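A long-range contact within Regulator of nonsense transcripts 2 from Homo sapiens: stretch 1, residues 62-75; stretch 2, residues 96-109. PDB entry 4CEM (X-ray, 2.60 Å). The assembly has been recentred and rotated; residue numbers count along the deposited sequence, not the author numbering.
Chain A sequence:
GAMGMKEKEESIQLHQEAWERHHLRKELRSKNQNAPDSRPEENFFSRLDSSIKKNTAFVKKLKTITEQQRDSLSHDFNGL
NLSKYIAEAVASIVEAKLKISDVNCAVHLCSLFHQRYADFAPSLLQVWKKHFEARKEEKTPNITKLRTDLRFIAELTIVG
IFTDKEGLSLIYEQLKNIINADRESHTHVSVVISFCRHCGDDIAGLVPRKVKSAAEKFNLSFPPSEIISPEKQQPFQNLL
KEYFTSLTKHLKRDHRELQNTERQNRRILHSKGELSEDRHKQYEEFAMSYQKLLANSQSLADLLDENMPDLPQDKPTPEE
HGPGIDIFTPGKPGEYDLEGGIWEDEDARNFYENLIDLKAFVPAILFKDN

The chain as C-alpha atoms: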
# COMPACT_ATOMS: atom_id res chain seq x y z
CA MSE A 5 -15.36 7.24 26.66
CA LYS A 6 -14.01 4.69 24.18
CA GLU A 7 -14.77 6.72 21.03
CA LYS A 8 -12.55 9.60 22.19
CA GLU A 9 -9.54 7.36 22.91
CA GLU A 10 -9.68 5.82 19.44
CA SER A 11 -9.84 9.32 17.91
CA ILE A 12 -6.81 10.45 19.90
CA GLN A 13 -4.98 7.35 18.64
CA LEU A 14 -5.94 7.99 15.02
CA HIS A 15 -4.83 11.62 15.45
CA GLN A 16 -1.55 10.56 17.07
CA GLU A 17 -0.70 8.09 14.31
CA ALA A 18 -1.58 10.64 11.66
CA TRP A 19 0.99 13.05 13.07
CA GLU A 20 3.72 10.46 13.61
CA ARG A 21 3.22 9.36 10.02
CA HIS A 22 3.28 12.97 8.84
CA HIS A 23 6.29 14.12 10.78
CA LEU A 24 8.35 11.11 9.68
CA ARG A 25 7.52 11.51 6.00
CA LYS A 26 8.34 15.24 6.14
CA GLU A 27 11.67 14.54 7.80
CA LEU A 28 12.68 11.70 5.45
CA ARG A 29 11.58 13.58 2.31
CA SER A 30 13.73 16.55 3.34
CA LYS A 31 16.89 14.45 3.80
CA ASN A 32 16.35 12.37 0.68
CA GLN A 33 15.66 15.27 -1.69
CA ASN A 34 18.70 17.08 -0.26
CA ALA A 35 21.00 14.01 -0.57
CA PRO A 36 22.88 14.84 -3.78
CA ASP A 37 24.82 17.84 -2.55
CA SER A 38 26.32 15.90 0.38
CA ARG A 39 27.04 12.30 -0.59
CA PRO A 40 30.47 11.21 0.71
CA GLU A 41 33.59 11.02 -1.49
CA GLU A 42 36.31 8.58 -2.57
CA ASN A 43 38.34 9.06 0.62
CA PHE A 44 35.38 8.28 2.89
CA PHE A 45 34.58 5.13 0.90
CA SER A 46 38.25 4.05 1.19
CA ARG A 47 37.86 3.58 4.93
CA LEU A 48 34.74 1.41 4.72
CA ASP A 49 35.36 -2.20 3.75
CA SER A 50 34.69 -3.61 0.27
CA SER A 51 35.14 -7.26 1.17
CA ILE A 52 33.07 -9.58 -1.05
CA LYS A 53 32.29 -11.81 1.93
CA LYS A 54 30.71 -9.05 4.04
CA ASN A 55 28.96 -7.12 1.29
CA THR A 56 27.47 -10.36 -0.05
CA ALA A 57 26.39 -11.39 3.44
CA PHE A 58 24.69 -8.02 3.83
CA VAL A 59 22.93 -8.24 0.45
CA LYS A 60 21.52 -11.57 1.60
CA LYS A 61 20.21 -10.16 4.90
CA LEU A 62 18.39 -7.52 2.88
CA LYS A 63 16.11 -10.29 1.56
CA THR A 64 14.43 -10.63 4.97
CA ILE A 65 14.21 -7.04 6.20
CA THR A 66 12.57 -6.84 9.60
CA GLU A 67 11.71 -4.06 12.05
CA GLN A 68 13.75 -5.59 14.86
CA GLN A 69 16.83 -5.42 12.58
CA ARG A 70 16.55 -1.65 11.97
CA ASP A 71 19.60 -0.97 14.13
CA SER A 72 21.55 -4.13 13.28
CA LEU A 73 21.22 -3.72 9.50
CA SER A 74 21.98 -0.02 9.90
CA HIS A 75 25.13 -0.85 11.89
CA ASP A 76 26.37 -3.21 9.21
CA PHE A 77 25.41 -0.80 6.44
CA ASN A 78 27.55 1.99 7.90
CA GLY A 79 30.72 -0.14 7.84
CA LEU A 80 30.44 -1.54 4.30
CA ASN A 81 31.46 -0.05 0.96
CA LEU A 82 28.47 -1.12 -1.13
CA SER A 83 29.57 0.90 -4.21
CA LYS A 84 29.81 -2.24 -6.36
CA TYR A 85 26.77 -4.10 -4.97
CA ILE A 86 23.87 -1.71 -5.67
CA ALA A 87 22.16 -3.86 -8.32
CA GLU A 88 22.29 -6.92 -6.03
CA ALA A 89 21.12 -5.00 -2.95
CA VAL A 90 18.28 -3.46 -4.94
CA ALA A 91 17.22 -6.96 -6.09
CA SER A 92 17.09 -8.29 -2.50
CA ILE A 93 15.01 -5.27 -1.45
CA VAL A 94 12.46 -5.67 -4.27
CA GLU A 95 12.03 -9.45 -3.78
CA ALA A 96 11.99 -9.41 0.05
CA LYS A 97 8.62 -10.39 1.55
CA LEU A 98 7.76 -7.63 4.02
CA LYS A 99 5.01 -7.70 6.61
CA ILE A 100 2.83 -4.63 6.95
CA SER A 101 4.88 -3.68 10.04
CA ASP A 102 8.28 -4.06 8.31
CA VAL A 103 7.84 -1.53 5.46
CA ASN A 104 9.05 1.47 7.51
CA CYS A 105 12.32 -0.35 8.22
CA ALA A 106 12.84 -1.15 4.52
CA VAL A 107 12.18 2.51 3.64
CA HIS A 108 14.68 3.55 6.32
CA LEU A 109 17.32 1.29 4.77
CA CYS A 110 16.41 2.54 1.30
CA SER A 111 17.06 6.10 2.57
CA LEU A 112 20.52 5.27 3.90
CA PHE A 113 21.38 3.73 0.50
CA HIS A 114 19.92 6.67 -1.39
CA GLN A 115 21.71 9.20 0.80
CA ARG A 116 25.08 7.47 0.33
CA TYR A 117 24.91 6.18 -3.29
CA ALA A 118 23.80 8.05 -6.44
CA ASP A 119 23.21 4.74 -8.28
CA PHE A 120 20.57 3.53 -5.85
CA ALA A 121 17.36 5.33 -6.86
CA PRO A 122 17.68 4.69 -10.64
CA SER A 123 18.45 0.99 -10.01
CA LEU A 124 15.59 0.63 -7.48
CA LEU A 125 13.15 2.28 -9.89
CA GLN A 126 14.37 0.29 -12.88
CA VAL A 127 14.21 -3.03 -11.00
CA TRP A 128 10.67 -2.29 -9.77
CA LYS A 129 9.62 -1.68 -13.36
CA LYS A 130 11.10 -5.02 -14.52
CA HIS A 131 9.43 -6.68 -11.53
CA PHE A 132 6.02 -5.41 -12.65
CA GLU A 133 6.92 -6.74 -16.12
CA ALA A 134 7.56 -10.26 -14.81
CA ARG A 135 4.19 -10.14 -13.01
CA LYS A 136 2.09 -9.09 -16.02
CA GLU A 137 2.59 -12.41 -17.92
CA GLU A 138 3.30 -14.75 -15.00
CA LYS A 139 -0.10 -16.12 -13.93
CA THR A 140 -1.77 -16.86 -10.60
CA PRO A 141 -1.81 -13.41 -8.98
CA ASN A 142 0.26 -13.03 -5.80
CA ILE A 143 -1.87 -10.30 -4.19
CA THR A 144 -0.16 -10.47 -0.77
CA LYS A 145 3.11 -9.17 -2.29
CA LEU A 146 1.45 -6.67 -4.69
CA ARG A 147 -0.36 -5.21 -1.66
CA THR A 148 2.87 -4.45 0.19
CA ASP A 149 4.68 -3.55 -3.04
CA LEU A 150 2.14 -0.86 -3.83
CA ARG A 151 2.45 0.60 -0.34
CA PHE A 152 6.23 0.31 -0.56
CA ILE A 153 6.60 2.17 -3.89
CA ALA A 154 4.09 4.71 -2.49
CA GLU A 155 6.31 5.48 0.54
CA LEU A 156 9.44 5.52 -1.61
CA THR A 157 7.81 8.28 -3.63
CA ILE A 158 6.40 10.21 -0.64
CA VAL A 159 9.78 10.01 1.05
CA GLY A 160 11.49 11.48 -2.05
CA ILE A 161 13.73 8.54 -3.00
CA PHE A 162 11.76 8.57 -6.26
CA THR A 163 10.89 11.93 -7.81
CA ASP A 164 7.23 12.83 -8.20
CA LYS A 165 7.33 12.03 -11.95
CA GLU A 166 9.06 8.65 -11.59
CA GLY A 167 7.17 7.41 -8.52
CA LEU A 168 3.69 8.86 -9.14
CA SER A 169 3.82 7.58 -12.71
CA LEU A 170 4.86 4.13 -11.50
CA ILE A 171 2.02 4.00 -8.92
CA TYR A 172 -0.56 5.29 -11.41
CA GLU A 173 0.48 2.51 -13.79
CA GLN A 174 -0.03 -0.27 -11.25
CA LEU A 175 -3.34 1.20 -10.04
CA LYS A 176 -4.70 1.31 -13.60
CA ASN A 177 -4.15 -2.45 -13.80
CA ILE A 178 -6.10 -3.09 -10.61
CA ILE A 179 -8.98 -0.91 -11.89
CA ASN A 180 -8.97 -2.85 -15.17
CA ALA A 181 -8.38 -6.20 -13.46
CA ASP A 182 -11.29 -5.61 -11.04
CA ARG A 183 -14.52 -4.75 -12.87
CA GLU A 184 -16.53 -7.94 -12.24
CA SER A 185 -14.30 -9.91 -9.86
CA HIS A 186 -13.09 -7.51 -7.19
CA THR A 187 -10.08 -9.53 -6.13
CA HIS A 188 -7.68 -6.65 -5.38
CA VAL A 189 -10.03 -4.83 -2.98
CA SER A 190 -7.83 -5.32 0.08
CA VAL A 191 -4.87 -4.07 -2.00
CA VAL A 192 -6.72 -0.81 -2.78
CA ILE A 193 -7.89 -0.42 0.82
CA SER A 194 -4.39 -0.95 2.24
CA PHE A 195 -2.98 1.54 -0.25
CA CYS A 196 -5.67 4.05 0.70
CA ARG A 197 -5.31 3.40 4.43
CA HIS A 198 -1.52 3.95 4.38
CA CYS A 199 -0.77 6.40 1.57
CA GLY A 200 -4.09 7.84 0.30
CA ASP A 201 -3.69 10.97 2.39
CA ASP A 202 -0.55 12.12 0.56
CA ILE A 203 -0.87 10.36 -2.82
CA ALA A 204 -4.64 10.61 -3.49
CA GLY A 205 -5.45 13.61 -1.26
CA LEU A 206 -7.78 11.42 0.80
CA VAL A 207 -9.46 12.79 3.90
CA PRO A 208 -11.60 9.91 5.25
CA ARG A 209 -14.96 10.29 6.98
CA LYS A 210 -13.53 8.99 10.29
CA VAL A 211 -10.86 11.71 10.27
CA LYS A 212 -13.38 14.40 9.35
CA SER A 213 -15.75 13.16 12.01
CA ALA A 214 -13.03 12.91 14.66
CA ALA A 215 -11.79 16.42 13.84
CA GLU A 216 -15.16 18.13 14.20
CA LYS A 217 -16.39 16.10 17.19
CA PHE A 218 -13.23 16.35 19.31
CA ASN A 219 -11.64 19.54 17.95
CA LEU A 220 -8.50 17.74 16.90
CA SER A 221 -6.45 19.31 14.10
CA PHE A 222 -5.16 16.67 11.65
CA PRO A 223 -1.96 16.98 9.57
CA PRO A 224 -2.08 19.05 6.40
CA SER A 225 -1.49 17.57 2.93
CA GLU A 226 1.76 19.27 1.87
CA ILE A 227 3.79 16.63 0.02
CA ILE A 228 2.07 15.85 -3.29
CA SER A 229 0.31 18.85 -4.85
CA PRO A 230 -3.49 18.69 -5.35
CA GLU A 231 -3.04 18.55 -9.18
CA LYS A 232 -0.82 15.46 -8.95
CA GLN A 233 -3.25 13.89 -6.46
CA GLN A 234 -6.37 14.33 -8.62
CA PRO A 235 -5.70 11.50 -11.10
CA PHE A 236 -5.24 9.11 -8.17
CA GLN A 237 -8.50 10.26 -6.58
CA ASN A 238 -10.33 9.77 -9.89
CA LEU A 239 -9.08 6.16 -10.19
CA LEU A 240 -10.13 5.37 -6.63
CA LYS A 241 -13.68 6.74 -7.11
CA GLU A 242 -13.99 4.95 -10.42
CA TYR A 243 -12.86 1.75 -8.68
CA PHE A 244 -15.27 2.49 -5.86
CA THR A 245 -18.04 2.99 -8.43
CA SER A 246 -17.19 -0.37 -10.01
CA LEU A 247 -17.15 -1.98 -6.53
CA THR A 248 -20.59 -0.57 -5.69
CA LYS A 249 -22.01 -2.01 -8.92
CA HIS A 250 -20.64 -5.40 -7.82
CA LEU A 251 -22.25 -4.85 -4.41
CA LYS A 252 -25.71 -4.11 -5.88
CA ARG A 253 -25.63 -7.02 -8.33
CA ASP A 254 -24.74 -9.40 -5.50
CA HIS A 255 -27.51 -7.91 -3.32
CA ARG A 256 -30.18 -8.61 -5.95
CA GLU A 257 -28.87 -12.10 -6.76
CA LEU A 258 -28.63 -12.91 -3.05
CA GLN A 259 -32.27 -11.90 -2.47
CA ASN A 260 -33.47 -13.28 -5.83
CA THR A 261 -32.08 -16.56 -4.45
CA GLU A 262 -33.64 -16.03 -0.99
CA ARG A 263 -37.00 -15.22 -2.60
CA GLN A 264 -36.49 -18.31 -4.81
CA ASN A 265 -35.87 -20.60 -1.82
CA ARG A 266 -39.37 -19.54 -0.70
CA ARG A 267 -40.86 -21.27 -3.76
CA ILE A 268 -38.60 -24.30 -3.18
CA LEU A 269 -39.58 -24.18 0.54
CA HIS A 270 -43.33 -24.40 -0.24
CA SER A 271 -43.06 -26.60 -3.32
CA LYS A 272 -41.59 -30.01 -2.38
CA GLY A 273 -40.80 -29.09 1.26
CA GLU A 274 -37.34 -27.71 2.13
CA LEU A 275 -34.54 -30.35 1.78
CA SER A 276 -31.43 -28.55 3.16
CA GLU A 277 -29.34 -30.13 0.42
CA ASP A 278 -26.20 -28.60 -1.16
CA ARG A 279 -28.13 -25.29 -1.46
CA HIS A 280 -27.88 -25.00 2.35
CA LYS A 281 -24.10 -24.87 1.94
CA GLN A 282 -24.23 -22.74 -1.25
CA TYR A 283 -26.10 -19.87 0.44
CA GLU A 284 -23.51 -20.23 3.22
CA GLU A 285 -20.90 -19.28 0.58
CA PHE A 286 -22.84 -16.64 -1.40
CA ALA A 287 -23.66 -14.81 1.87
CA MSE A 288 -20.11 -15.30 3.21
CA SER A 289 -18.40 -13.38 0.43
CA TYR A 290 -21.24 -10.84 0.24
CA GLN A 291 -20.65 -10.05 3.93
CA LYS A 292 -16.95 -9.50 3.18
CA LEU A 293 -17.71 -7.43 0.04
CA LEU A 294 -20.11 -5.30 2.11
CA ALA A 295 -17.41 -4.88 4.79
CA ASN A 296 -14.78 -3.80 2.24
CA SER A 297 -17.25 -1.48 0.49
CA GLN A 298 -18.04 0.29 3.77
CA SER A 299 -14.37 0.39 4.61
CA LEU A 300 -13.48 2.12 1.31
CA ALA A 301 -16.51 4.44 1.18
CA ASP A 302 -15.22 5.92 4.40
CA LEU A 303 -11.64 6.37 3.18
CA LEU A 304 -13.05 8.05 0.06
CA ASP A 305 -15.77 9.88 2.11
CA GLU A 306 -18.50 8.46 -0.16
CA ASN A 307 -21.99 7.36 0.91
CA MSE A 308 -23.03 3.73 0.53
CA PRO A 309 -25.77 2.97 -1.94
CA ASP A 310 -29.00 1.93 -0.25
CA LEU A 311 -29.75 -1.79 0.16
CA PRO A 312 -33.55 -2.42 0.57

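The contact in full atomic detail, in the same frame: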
# COMPACT_ATOMS: atom_id res chain seq x y z
N LEU A 62 19.39 -8.41 3.45
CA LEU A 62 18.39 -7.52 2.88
C LEU A 62 17.17 -8.23 2.26
O LEU A 62 16.17 -7.59 1.93
CB LEU A 62 19.02 -6.60 1.82
CG LEU A 62 19.87 -5.44 2.35
CD1 LEU A 62 20.63 -4.74 1.22
CD2 LEU A 62 18.99 -4.45 3.11
N LYS A 63 17.25 -9.55 2.10
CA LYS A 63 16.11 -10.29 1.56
C LYS A 63 15.03 -10.52 2.60
O LYS A 63 13.89 -10.76 2.24
CB LYS A 63 16.56 -11.62 0.95
CG LYS A 63 17.42 -11.41 -0.29
CD LYS A 63 17.76 -12.70 -1.01
CE LYS A 63 18.03 -12.44 -2.49
NZ LYS A 63 19.13 -13.27 -3.04
N THR A 64 15.38 -10.43 3.88
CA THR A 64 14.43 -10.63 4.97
C THR A 64 14.44 -9.44 5.93
O THR A 64 14.73 -9.58 7.12
CB THR A 64 14.80 -11.91 5.75
OG1 THR A 64 16.16 -11.81 6.21
CG2 THR A 64 14.64 -13.14 4.87
N ILE A 65 14.15 -8.25 5.40
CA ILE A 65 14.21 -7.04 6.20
C ILE A 65 13.10 -7.07 7.24
O ILE A 65 11.97 -7.39 6.94
CB ILE A 65 14.09 -5.76 5.35
CG1 ILE A 65 15.34 -5.58 4.50
CG2 ILE A 65 13.89 -4.54 6.24
CD1 ILE A 65 15.21 -4.49 3.45
N THR A 66 13.45 -6.71 8.46
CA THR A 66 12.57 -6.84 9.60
C THR A 66 12.77 -5.70 10.58
O THR A 66 13.89 -5.24 10.77
CB THR A 66 12.85 -8.18 10.28
OG1 THR A 66 12.00 -9.17 9.69
CG2 THR A 66 12.61 -8.12 11.76
N GLU A 67 11.67 -5.23 11.18
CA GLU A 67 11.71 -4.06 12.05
C GLU A 67 12.74 -4.21 13.16
O GLU A 67 13.47 -3.27 13.46
CB GLU A 67 10.32 -3.77 12.65
CG GLU A 67 10.26 -2.57 13.61
CD GLU A 67 11.02 -1.33 13.13
OE1 GLU A 67 10.84 -0.88 11.97
OE2 GLU A 67 11.81 -0.78 13.91
N GLN A 68 12.82 -5.39 13.75
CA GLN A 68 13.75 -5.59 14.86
C GLN A 68 15.22 -5.71 14.39
O GLN A 68 16.11 -5.96 15.21
CB GLN A 68 13.33 -6.78 15.76
CG GLN A 68 12.60 -7.93 15.09
CD GLN A 68 11.12 -7.64 14.81
OE1 GLN A 68 10.63 -7.83 13.69
NE2 GLN A 68 10.41 -7.16 15.84
N GLN A 69 15.46 -5.53 13.09
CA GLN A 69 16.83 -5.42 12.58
C GLN A 69 17.22 -3.99 12.18
O GLN A 69 18.33 -3.76 11.71
CB GLN A 69 17.02 -6.31 11.37
CG GLN A 69 16.66 -7.76 11.59
CD GLN A 69 16.99 -8.60 10.38
OE1 GLN A 69 16.09 -9.14 9.73
NE2 GLN A 69 18.28 -8.69 10.04
N ARG A 70 16.30 -3.04 12.37
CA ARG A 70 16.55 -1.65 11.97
C ARG A 70 17.95 -1.19 12.36
O ARG A 70 18.68 -0.67 11.52
CB ARG A 70 15.52 -0.70 12.58
CG ARG A 70 15.76 0.77 12.22
CD ARG A 70 14.73 1.67 12.85
NE ARG A 70 13.43 1.45 12.23
CZ ARG A 70 12.78 2.30 11.43
NH1 ARG A 70 13.29 3.51 11.14
NH2 ARG A 70 11.61 1.95 10.93
N ASP A 71 18.30 -1.39 13.62
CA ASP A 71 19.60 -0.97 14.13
C ASP A 71 20.75 -1.88 13.68
O ASP A 71 21.83 -1.40 13.36
CB ASP A 71 19.59 -0.90 15.66
CG ASP A 71 18.54 0.06 16.20
OD1 ASP A 71 18.46 1.20 15.69
OD2 ASP A 71 17.80 -0.34 17.12
N SER A 72 20.51 -3.19 13.66
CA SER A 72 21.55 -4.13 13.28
C SER A 72 21.94 -3.99 11.80
O SER A 72 23.13 -3.92 11.46
CB SER A 72 21.14 -5.56 13.60
OG SER A 72 19.83 -5.83 13.16
N LEU A 73 20.94 -3.91 10.92
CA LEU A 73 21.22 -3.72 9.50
C LEU A 73 21.82 -2.34 9.23
O LEU A 73 22.69 -2.19 8.36
CB LEU A 73 19.96 -3.92 8.67
CG LEU A 73 19.41 -5.34 8.72
CD1 LEU A 73 18.10 -5.45 7.95
CD2 LEU A 73 20.44 -6.31 8.18
N SER A 74 21.39 -1.35 9.99
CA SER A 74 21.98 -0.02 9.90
C SER A 74 23.45 -0.04 10.30
O SER A 74 24.27 0.57 9.64
CB SER A 74 21.20 0.97 10.76
OG SER A 74 19.94 1.22 10.16
N HIS A 75 23.76 -0.75 11.39
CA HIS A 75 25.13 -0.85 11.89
C HIS A 75 26.03 -1.47 10.84
O HIS A 75 27.08 -0.93 10.54
CB HIS A 75 25.17 -1.68 13.16
CG HIS A 75 26.56 -2.00 13.64
ND1 HIS A 75 27.23 -3.09 13.24
CD2 HIS A 75 27.40 -1.32 14.53
CE1 HIS A 75 28.44 -3.11 13.83
NE2 HIS A 75 28.54 -2.03 14.61
N ALA A 96 12.28 -9.16 -1.36
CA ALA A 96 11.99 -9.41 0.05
C ALA A 96 10.49 -9.36 0.37
O ALA A 96 9.78 -8.47 -0.09
CB ALA A 96 12.74 -8.41 0.91
N LYS A 97 10.03 -10.31 1.16
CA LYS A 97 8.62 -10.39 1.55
C LYS A 97 8.44 -9.68 2.89
O LYS A 97 8.80 -10.21 3.94
CB LYS A 97 8.17 -11.85 1.65
CG LYS A 97 8.23 -12.58 0.32
CD LYS A 97 8.54 -14.06 0.50
CE LYS A 97 8.82 -14.75 -0.83
NZ LYS A 97 9.45 -16.09 -0.63
N LEU A 98 7.88 -8.48 2.84
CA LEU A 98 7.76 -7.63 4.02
C LEU A 98 6.37 -7.72 4.62
O LEU A 98 5.37 -7.67 3.90
CB LEU A 98 8.02 -6.17 3.63
CG LEU A 98 9.40 -5.83 3.06
CD1 LEU A 98 9.37 -4.51 2.30
CD2 LEU A 98 10.43 -5.78 4.18
N LYS A 99 6.29 -7.85 5.93
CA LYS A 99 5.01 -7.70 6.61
C LYS A 99 4.64 -6.23 6.65
O LYS A 99 5.49 -5.34 6.56
CB LYS A 99 5.07 -8.23 8.04
CG LYS A 99 5.42 -9.71 8.14
CD LYS A 99 5.89 -10.07 9.54
CE LYS A 99 6.81 -11.27 9.53
NZ LYS A 99 7.99 -11.03 10.40
N ILE A 100 3.35 -5.98 6.83
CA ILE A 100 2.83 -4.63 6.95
C ILE A 100 3.71 -3.80 7.89
O ILE A 100 4.05 -2.67 7.58
CB ILE A 100 1.38 -4.66 7.48
CG1 ILE A 100 0.44 -5.37 6.48
CG2 ILE A 100 0.87 -3.25 7.74
CD1 ILE A 100 -0.51 -6.37 7.11
N SER A 101 4.11 -4.39 9.01
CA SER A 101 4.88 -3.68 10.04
C SER A 101 6.37 -3.50 9.74
O SER A 101 7.07 -2.83 10.50
CB SER A 101 4.73 -4.39 11.39
OG SER A 101 5.32 -5.68 11.37
N ASP A 102 6.86 -4.11 8.66
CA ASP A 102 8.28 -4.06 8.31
C ASP A 102 8.62 -2.99 7.26
O ASP A 102 9.79 -2.67 7.06
CB ASP A 102 8.75 -5.43 7.79
CG ASP A 102 8.86 -6.48 8.90
OD1 ASP A 102 9.30 -6.15 10.02
OD2 ASP A 102 8.51 -7.65 8.63
N VAL A 103 7.61 -2.44 6.58
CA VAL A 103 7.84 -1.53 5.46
C VAL A 103 8.61 -0.26 5.86
O VAL A 103 9.48 0.20 5.12
CB VAL A 103 6.53 -1.14 4.75
CG1 VAL A 103 6.79 -0.13 3.65
CG2 VAL A 103 5.85 -2.38 4.17
N ASN A 104 8.30 0.31 7.02
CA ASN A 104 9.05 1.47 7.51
C ASN A 104 10.54 1.19 7.65
O ASN A 104 11.35 2.05 7.32
CB ASN A 104 8.50 1.97 8.84
CG ASN A 104 7.21 2.79 8.69
OD1 ASN A 104 6.95 3.37 7.64
ND2 ASN A 104 6.43 2.84 9.76
N CYS A 105 10.91 0.01 8.12
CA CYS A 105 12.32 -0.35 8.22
C CYS A 105 12.96 -0.39 6.83
O CYS A 105 14.03 0.20 6.62
CB CYS A 105 12.51 -1.71 8.90
SG CYS A 105 14.25 -2.19 9.07
N ALA A 106 12.31 -1.06 5.89
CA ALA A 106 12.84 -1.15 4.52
C ALA A 106 13.06 0.25 3.94
O ALA A 106 14.11 0.52 3.32
CB ALA A 106 11.90 -1.94 3.63
N VAL A 107 12.10 1.15 4.16
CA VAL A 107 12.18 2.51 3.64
C VAL A 107 13.35 3.23 4.31
O VAL A 107 14.07 3.99 3.66
CB VAL A 107 10.86 3.29 3.87
CG1 VAL A 107 11.01 4.76 3.50
CG2 VAL A 107 9.73 2.67 3.06
N HIS A 108 13.54 2.98 5.60
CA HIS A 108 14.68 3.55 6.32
C HIS A 108 15.98 3.11 5.70
O HIS A 108 16.87 3.93 5.50
CB HIS A 108 14.64 3.18 7.81
CG HIS A 108 15.95 3.38 8.55
ND1 HIS A 108 16.36 4.59 8.98
CD2 HIS A 108 16.93 2.48 8.93
CE1 HIS A 108 17.55 4.47 9.60
NE2 HIS A 108 17.90 3.17 9.56
N LEU A 109 16.09 1.82 5.38
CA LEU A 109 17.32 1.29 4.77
C LEU A 109 17.47 1.83 3.37
O LEU A 109 18.58 2.16 2.96
CB LEU A 109 17.34 -0.24 4.75
CG LEU A 109 17.55 -0.92 6.11
CD1 LEU A 109 17.40 -2.44 6.01
CD2 LEU A 109 18.89 -0.54 6.73

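Each stretch enters as an irregular segment and leaves as a helix. In the first, a loop runs into a short 3-10 turn at 67-69 and then helix 70-75; in the second, an extended segment after Ala96 gives way to a helix that is well formed by Val103 and runs on past Leu109. The two helices point the same way, with 18° between their axes, but at closest approach those axes are still 10.5 Å apart, so side chains, not backbone, make the contact between them. Ahead of the helices the backbones come closer, CA to CA: 4.5 Å for Lys63 and Ala96 and 5.1 Å for Glu67 and Asp102, against 7.1 Å for Ser74 and Leu109. Ala96 has just left helical geometry, and its CB sits 2.9 Å from Lys63 O, a tight fit of methyl against carbonyl.

Ile65 is the hydrophobic plug of the loop. Its CA-to-CB bond points toward the second stretch, and its side chain touches four residues there: CB lies 3.8 Å from Leu98 CD2, CG2 lies 3.7 Å from Cys105 SG and 4.2 Å from Ala106 CB, and CD1 lies 3.9 Å from Leu109 CD1. Cys105 and Ala106, both small, line the helix where the Ile65 side chain rests. Leu109 extends this apolar patch, since its CD1 also meets Leu62 CD2 at 3.9 Å and Leu73 CD1 at 3.6 Å. One leucine thereby joins the loop of the first stretch to its helix.

Polar pairings are few and specific. Asp102 accepts a hydrogen bond from the backbone of the 3-10 turn, Glu67 N to Asp102 OD1 at 2.8 Å, so a carboxylate from one stretch satisfies an amide at the start of the turn in the other. Lys99 NZ lies 3.9 Å from Asp102 OD2, a long salt bridge.

Glu67 also pairs with Arg70. In their salt bridge, Arg70 NH2 is 3.1 Å from Glu67 OE1 and Arg70 NE 3.2 Å from Glu67 OE2, and the guanidinium lies against the second helix. There it packs by contact: Arg70 NH2 is 3.7 Å from Asn104 CB, and Arg70 NH1 is 3.6 Å from His108 CB.

The last link is a relay. His108 NE2 donates to Ser74 OG at 2.9 Å, meeting the hydroxyl at the edge of the imidazole ring, while Ser74 OG donates to Arg70 O at 2.6 Å. The serine accepts from one partner and gives its proton to the other, tying the second helix to the backbone of the first.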